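Local coordinates for protein beta-mannosidase (Trichoderma harzianum, PDB 4CVU) that probably hydrolyses terminal beta-linked mannose residues from the non-reducing ends of glycans and oligosaccharides, as a fungal member of glycoside hydrolase family 2, at residues P54-L59 / F206-P211; L389-A394 / R420-G425. One frame throughout, in Å; residues are numbered along the deposited sequence.

Along the chain the two contacts come in series: interaction 1 closes at residue 211, well before interaction 2 opens at 389. Interaction 1 belongs to the N-terminal galactose-binding-like domain, where the start of helix 57-63 meets the loop preceding strand 215-221. Interaction 2 lies near the spatial centre of the molecule, at the ends of strands 380-389 and 418-421, parallel neighbours in the mixed sheet of what is probably the catalytic barrel. Their centres are about 17 Å apart, yet they touch: Pro208 CG lies 3.7 Å from Ala394 O. Phe395, next along from Ala394, also packs its ring against His58 and Phe206. The loop leaving strand 380-389 thus packs the N-terminal domain against this mixed-sheet region.

Interaction 1 of 2, residues P54-L59 / F206-P211; sequences PSQAHL and FSPVGP
Ala57 N donates to Val209 O (2.9 Å), where helix 57-63 of the galactose-binding-like domain begins beside the loop 206-211. A second backbone bond runs from Ser55 N to Pro211 O. Between them Gly210 packs closely: its CA makes a C-H...O contact with Ser55 O, and a side chain there would collide with that oxygen and with Gln56 CA.

Gln56, the N-cap residue, sets CB 3.3 Å from Val209 O. CG stays beside the same carbonyl, placed next to the backbone N by chi1 of -69°. The extended chain then runs alongside Pro208, pointing the same way: CD meets the proline CB, OE1 lies near CB and CG, and NE2 is 3.7 Å from CG, with a weak hydrogen bond onward to Asp113 OD2. An alanine here would probably leave one flank of the Pro208 ring without its neighbour and Asp113 without this weak bond.

On the helix side, the His58 ring has Phe206 CB over one face and Ser207 O at its edge. A water bridges the segments, 2.8 Å from His58 ND1 and accepting from Val209 N at 3.0 Å.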
ATOM      1  N   PRO A  54      15.534   1.012  24.565  1.00 44.06           N
ATOM      2  CA  PRO A  54      14.687   2.191  24.313  1.00 42.41           C
ATOM      3  C   PRO A  54      13.615   1.972  23.211  1.00 40.80           C
ATOM      4  O   PRO A  54      13.846   1.247  22.263  1.00 39.49           O
ATOM      5  CB  PRO A  54      15.687   3.245  23.834  1.00 41.96           C
ATOM      6  CG  PRO A  54      17.060   2.691  24.039  1.00 42.94           C
ATOM      7  CD  PRO A  54      16.922   1.202  24.097  1.00 43.60           C
ATOM      8  N   SER A  55      12.458   2.602  23.372  1.00 39.17           N
ATOM      9  CA  SER A  55      11.415   2.634  22.360  1.00 38.56           C
ATOM     10  C   SER A  55      10.365   3.710  22.641  1.00 37.50           C
ATOM     11  O   SER A  55      10.465   4.444  23.594  1.00 36.66           O
ATOM     12  CB  SER A  55      10.706   1.288  22.303  1.00 38.42           C
ATOM     13  OG  SER A  55       9.965   1.162  21.105  1.00 39.66           O
ATOM     14  N   GLN A  56       9.341   3.754  21.793  1.00 36.38           N
ATOM     15  CA  GLN A  56       8.122   4.477  22.061  1.00 36.66           C
ATOM     16  C   GLN A  56       6.939   3.595  21.684  1.00 37.57           C
ATOM     17  O   GLN A  56       7.065   2.711  20.866  1.00 39.76           O
ATOM     18  CB  GLN A  56       8.086   5.770  21.257  1.00 36.44           C
ATOM     19  CG  GLN A  56       9.089   6.821  21.702  1.00 36.73           C
ATOM     20  CD  GLN A  56       9.457   7.808  20.586  1.00 36.38           C
ATOM     21  OE1 GLN A  56       9.488   7.433  19.421  1.00 36.20           O
ATOM     22  NE2 GLN A  56       9.722   9.080  20.943  1.00 37.14           N
ATOM     23  N   ALA A  57       5.781   3.852  22.271  1.00 38.81           N
ATOM     24  CA  ALA A  57       4.636   2.966  22.161  1.00 39.26           C
ATOM     25  C   ALA A  57       4.161   2.684  20.725  1.00 37.44           C
ATOM     26  O   ALA A  57       3.846   1.537  20.407  1.00 36.75           O
ATOM     27  CB  ALA A  57       3.480   3.492  23.024  1.00 39.27           C
ATOM     28  N   HIS A  58       4.133   3.709  19.861  1.00 38.67           N
ATOM     29  CA  HIS A  58       3.825   3.482  18.423  1.00 38.32           C
ATOM     30  C   HIS A  58       4.697   2.373  17.840  1.00 39.56           C
ATOM     31  O   HIS A  58       4.202   1.494  17.103  1.00 39.80           O
ATOM     32  CB  HIS A  58       4.016   4.729  17.592  1.00 38.29           C
ATOM     33  CG  HIS A  58       3.067   5.815  17.929  1.00 39.05           C
ATOM     34  ND1 HIS A  58       3.185   6.569  19.073  1.00 39.11           N
ATOM     35  CD2 HIS A  58       1.988   6.285  17.268  1.00 37.15           C
ATOM     36  CE1 HIS A  58       2.198   7.446  19.110  1.00 39.88           C
ATOM     37  NE2 HIS A  58       1.460   7.290  18.023  1.00 38.82           N
ATOM     38  N   LEU A  59       5.978   2.384  18.169  1.00 38.24           N
ATOM     39  CA  LEU A  59       6.889   1.403  17.574  1.00 39.13           C
ATOM     40  C   LEU A  59       6.617  -0.014  18.119  1.00 38.11           C
ATOM     41  O   LEU A  59       6.684  -0.968  17.370  1.00 37.34           O
ATOM     42  CB  LEU A  59       8.372   1.791  17.745  1.00 38.70           C
ATOM     43  CG  LEU A  59       8.747   3.196  17.227  1.00 40.31           C
ATOM     44  CD1 LEU A  59      10.206   3.475  17.573  1.00 39.89           C
ATOM     45  CD2 LEU A  59       8.443   3.362  15.734  1.00 38.71           C
ATOM     46  N   PHE A 206       2.357  12.609  15.816  1.00 33.96           N
ATOM     47  CA  PHE A 206       2.117  11.332  16.504  1.00 35.57           C
ATOM     48  C   PHE A 206       2.192  11.384  18.027  1.00 35.29           C
ATOM     49  O   PHE A 206       1.753  10.436  18.694  1.00 36.37           O
ATOM     50  CB  PHE A 206       3.042  10.242  15.939  1.00 34.82           C
ATOM     51  CG  PHE A 206       2.679   9.823  14.539  1.00 34.55           C
ATOM     52  CD1 PHE A 206       1.400   9.349  14.260  1.00 34.77           C
ATOM     53  CD2 PHE A 206       3.588   9.942  13.496  1.00 35.08           C
ATOM     54  CE1 PHE A 206       1.045   9.003  12.981  1.00 35.68           C
ATOM     55  CE2 PHE A 206       3.225   9.586  12.206  1.00 33.96           C
ATOM     56  CZ  PHE A 206       1.953   9.106  11.969  1.00 34.34           C
ATOM     57  N   SER A 207       2.780  12.466  18.564  1.00 35.29           N
ATOM     58  CA  SER A 207       3.015  12.634  19.996  1.00 33.51           C
ATOM     59  C   SER A 207       3.389  11.313  20.692  1.00 34.27           C
ATOM     60  O   SER A 207       2.709  10.901  21.649  1.00 33.14           O
ATOM     61  CB  SER A 207       1.781  13.211  20.676  1.00 34.93           C
ATOM     62  OG  SER A 207       2.009  13.303  22.064  1.00 34.27           O
ATOM     63  N   PRO A 208       4.515  10.714  20.283  1.00 34.82           N
ATOM     64  CA  PRO A 208       4.950   9.432  20.853  1.00 35.99           C
ATOM     65  C   PRO A 208       5.483   9.590  22.269  1.00 35.45           C
ATOM     66  O   PRO A 208       5.847  10.718  22.702  1.00 37.44           O
ATOM     67  CB  PRO A 208       6.035   8.996  19.883  1.00 34.52           C
ATOM     68  CG  PRO A 208       6.631  10.292  19.409  1.00 33.77           C
ATOM     69  CD  PRO A 208       5.406  11.141  19.204  1.00 33.76           C
ATOM     70  N   VAL A 209       5.463   8.482  23.005  1.00 36.33           N
ATOM     71  CA  VAL A 209       5.922   8.459  24.399  1.00 37.67           C
ATOM     72  C   VAL A 209       6.637   7.157  24.644  1.00 38.86           C
ATOM     73  O   VAL A 209       6.331   6.149  23.993  1.00 36.27           O
ATOM     74  CB  VAL A 209       4.808   8.614  25.450  1.00 37.55           C
ATOM     75  CG1 VAL A 209       4.120   9.973  25.302  1.00 37.78           C
ATOM     76  CG2 VAL A 209       3.777   7.500  25.353  1.00 38.85           C
ATOM     77  N   GLY A 210       7.585   7.200  25.572  1.00 37.65           N
ATOM     78  CA  GLY A 210       8.329   6.004  25.956  1.00 39.60           C
ATOM     79  C   GLY A 210       9.747   6.315  26.406  1.00 39.04           C
ATOM     80  O   GLY A 210      10.171   7.491  26.395  1.00 38.71           O
ATOM     81  N   PRO A 211      10.488   5.266  26.787  1.00 39.88           N
ATOM     82  CA  PRO A 211      11.868   5.402  27.158  1.00 39.82           C
ATOM     83  C   PRO A 211      12.668   5.603  25.880  1.00 39.76           C
ATOM     84  O   PRO A 211      13.151   4.648  25.272  1.00 40.29           O
ATOM     85  CB  PRO A 211      12.173   4.062  27.849  1.00 40.95           C
ATOM     86  CG  PRO A 211      11.311   3.087  27.163  1.00 40.94           C
ATOM     87  CD  PRO A 211      10.065   3.849  26.792  1.00 41.95           C
TER
HETATM   88  O   HOH W   1       3.603   6.419  21.807  1.00 35.09           O

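Interaction 2 of 2, residues L389-A394 / R420-G425; sequences LIPPDA and RVWSSG
Leu389 pairs in parallel with Val421, its backbone N and O reaching the residues on either side of the valine, Arg420 and Trp422. Leu389 N donates to Arg420 O at 2.9 Å, and Leu389 O accepts from Trp422 N in a longer bond of 3.3 Å. A water donates both to Leu389 O and to Trp422 O, the latter at 2.7 Å, so the leucine carbonyl is gripped twice and the strands stay linked as they part into loops. Trp422 CB also lies 3.5 Å from Leu389 O.

The apolar contacts are looser. Leu389 and Val421 project to the same face of the sheet, with CD2 of the leucine 4.5 Å from CG2 of the valine. With CG anti to the backbone N (chi1 173°), the Trp422 indole lies with CE3 obliquely near Ile390 CG2 and Pro391 CD. Farther on, Pro391 CG packs on Gly425 CA at 3.6 Å, where a side chain would strike the proline ring.

Among charged groups, Arg420 turns away from this seam to salt bridges with Glu446 and Glu594. Parallel neighbours joined through helix 401-413 form a beta-alpha-beta crossover, consistent with the (beta/alpha)8 barrel that is the catalytic domain in glycoside hydrolase family 2.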
ATOM      1  N   LEU A 389      18.803  20.714   8.998  1.00 31.57           N
ATOM      2  CA  LEU A 389      18.536  19.320   9.360  1.00 31.21           C
ATOM      3  C   LEU A 389      17.335  19.288  10.286  1.00 31.76           C
ATOM      4  O   LEU A 389      17.345  19.899  11.364  1.00 32.68           O
ATOM      5  CB  LEU A 389      19.745  18.751  10.072  1.00 31.98           C
ATOM      6  CG  LEU A 389      19.555  17.327  10.613  1.00 32.03           C
ATOM      7  CD1 LEU A 389      19.441  16.375   9.447  1.00 32.84           C
ATOM      8  CD2 LEU A 389      20.720  16.980  11.519  1.00 33.13           C
ATOM      9  N   ILE A 390      16.304  18.564   9.879  1.00 30.88           N
ATOM     10  CA  ILE A 390      15.135  18.318  10.711  1.00 30.30           C
ATOM     11  C   ILE A 390      15.196  16.850  11.177  1.00 31.38           C
ATOM     12  O   ILE A 390      16.003  16.068  10.663  1.00 31.30           O
ATOM     13  CB  ILE A 390      13.813  18.613   9.981  1.00 30.15           C
ATOM     14  CG1 ILE A 390      13.617  17.659   8.811  1.00 29.84           C
ATOM     15  CG2 ILE A 390      13.765  20.079   9.516  1.00 30.92           C
ATOM     16  CD1 ILE A 390      12.185  17.245   8.600  1.00 30.92           C
ATOM     17  N   PRO A 391      14.401  16.484  12.175  1.00 32.38           N
ATOM     18  CA  PRO A 391      14.485  15.073  12.619  1.00 33.51           C
ATOM     19  C   PRO A 391      14.194  14.123  11.464  1.00 33.47           C
ATOM     20  O   PRO A 391      13.194  14.288  10.780  1.00 35.07           O
ATOM     21  CB  PRO A 391      13.408  14.972  13.688  1.00 33.11           C
ATOM     22  CG  PRO A 391      13.218  16.382  14.151  1.00 32.86           C
ATOM     23  CD  PRO A 391      13.437  17.260  12.977  1.00 31.75           C
ATOM     24  N   PRO A 392      15.049  13.125  11.253  1.00 35.80           N
ATOM     25  CA  PRO A 392      14.810  12.141  10.137  1.00 36.85           C
ATOM     26  C   PRO A 392      13.593  11.207  10.333  1.00 35.50           C
ATOM     27  O   PRO A 392      13.174  10.568   9.373  1.00 34.12           O
ATOM     28  CB  PRO A 392      16.093  11.304  10.144  1.00 36.28           C
ATOM     29  CG  PRO A 392      16.503  11.326  11.591  1.00 36.33           C
ATOM     30  CD  PRO A 392      16.192  12.735  12.079  1.00 35.77           C
ATOM     31  N   ASP A 393      13.007  11.153  11.536  1.00 34.52           N
ATOM     32  CA  ASP A 393      11.945  10.211  11.817  1.00 35.64           C
ATOM     33  C   ASP A 393      11.047  10.827  12.873  1.00 36.50           C
ATOM     34  O   ASP A 393      11.478  11.676  13.657  1.00 37.91           O
ATOM     35  CB  ASP A 393      12.557   8.886  12.247  1.00 35.16           C
ATOM     36  CG  ASP A 393      11.653   7.664  11.992  1.00 34.64           C
ATOM     37  OD1 ASP A 393      10.708   7.403  12.803  1.00 34.44           O
ATOM     38  OD2 ASP A 393      11.889   6.917  10.993  1.00 34.01           O
ATOM     39  N   ALA A 394       9.779  10.429  12.883  1.00 35.67           N
ATOM     40  CA  ALA A 394       8.906  10.871  13.955  1.00 35.53           C
ATOM     41  C   ALA A 394       9.190  10.091  15.257  1.00 36.24           C
ATOM     42  O   ALA A 394       8.748  10.506  16.342  1.00 37.05           O
ATOM     43  CB  ALA A 394       7.443  10.780  13.538  1.00 36.15           C
ATOM     44  N   ARG A 420      22.484  23.383   9.904  1.00 33.62           N
ATOM     45  CA  ARG A 420      21.789  23.961  11.016  1.00 34.36           C
ATOM     46  C   ARG A 420      20.859  22.940  11.608  1.00 34.14           C
ATOM     47  O   ARG A 420      19.929  22.513  10.930  1.00 34.37           O
ATOM     48  CB  ARG A 420      20.969  25.175  10.594  1.00 33.12           C
ATOM     49  CG  ARG A 420      19.950  25.563  11.641  1.00 33.28           C
ATOM     50  CD  ARG A 420      19.504  26.990  11.416  1.00 32.67           C
ATOM     51  NE  ARG A 420      18.441  27.381  12.339  1.00 33.89           N
ATOM     52  CZ  ARG A 420      17.197  27.726  12.012  1.00 34.56           C
ATOM     53  NH1 ARG A 420      16.763  27.723  10.760  1.00 37.18           N
ATOM     54  NH2 ARG A 420      16.364  28.084  12.968  1.00 37.66           N
ATOM     55  N   VAL A 421      21.105  22.567  12.858  1.00 34.20           N
ATOM     56  CA  VAL A 421      20.275  21.624  13.575  1.00 35.14           C
ATOM     57  C   VAL A 421      19.085  22.405  14.153  1.00 34.79           C
ATOM     58  O   VAL A 421      19.143  22.975  15.237  1.00 35.39           O
ATOM     59  CB  VAL A 421      21.046  20.852  14.666  1.00 35.56           C
ATOM     60  CG1 VAL A 421      20.182  19.748  15.256  1.00 36.43           C
ATOM     61  CG2 VAL A 421      22.299  20.256  14.103  1.00 35.26           C
ATOM     62  N   TRP A 422      18.005  22.385  13.380  1.00 35.20           N
ATOM     63  CA  TRP A 422      16.821  23.183  13.557  1.00 35.20           C
ATOM     64  C   TRP A 422      16.077  22.898  14.858  1.00 35.43           C
ATOM     65  O   TRP A 422      15.933  21.749  15.245  1.00 34.10           O
ATOM     66  CB  TRP A 422      15.894  22.901  12.352  1.00 35.47           C
ATOM     67  CG  TRP A 422      14.532  23.543  12.463  1.00 33.91           C
ATOM     68  CD1 TRP A 422      14.219  24.838  12.131  1.00 33.63           C
ATOM     69  CD2 TRP A 422      13.331  22.944  12.934  1.00 32.73           C
ATOM     70  NE1 TRP A 422      12.878  25.063  12.341  1.00 33.50           N
ATOM     71  CE2 TRP A 422      12.315  23.921  12.850  1.00 33.59           C
ATOM     72  CE3 TRP A 422      13.009  21.677  13.449  1.00 33.56           C
ATOM     73  CZ2 TRP A 422      10.996  23.673  13.259  1.00 33.39           C
ATOM     74  CZ3 TRP A 422      11.708  21.423  13.837  1.00 33.55           C
ATOM     75  CH2 TRP A 422      10.716  22.416  13.752  1.00 33.76           C
ATOM     76  N   SER A 423      15.592  23.943  15.524  1.00 35.40           N
ATOM     77  CA  SER A 423      14.703  23.761  16.699  1.00 35.29           C
ATOM     78  C   SER A 423      13.257  23.980  16.254  1.00 34.29           C
ATOM     79  O   SER A 423      12.997  24.936  15.526  1.00 34.85           O
ATOM     80  CB  SER A 423      15.088  24.725  17.843  1.00 35.21           C
ATOM     81  OG  SER A 423      15.066  26.105  17.414  1.00 36.76           O
ATOM     82  N   SER A 424      12.301  23.143  16.677  1.00 34.35           N
ATOM     83  CA  SER A 424      12.465  22.057  17.620  1.00 33.82           C
ATOM     84  C   SER A 424      11.881  20.775  17.110  1.00 34.38           C
ATOM     85  O   SER A 424      10.660  20.656  16.900  1.00 33.14           O
ATOM     86  CB  SER A 424      11.845  22.373  18.998  1.00 35.56           C
ATOM     87  OG  SER A 424      11.717  21.192  19.830  1.00 34.93           O
ATOM     88  N   GLY A 425      12.847  19.976  16.681  1.00 37.81           N
ATOM     89  CA  GLY A 425      13.052  18.573  17.027  1.00 38.68           C
ATOM     90  C   GLY A 425      13.769  18.513  18.373  1.00 35.96           C
ATOM     91  O   GLY A 425      13.149  18.765  19.428  1.00 34.21           O
TER
HETATM   92  O   HOH W   2      16.338  19.353  13.999  1.00 42.15           O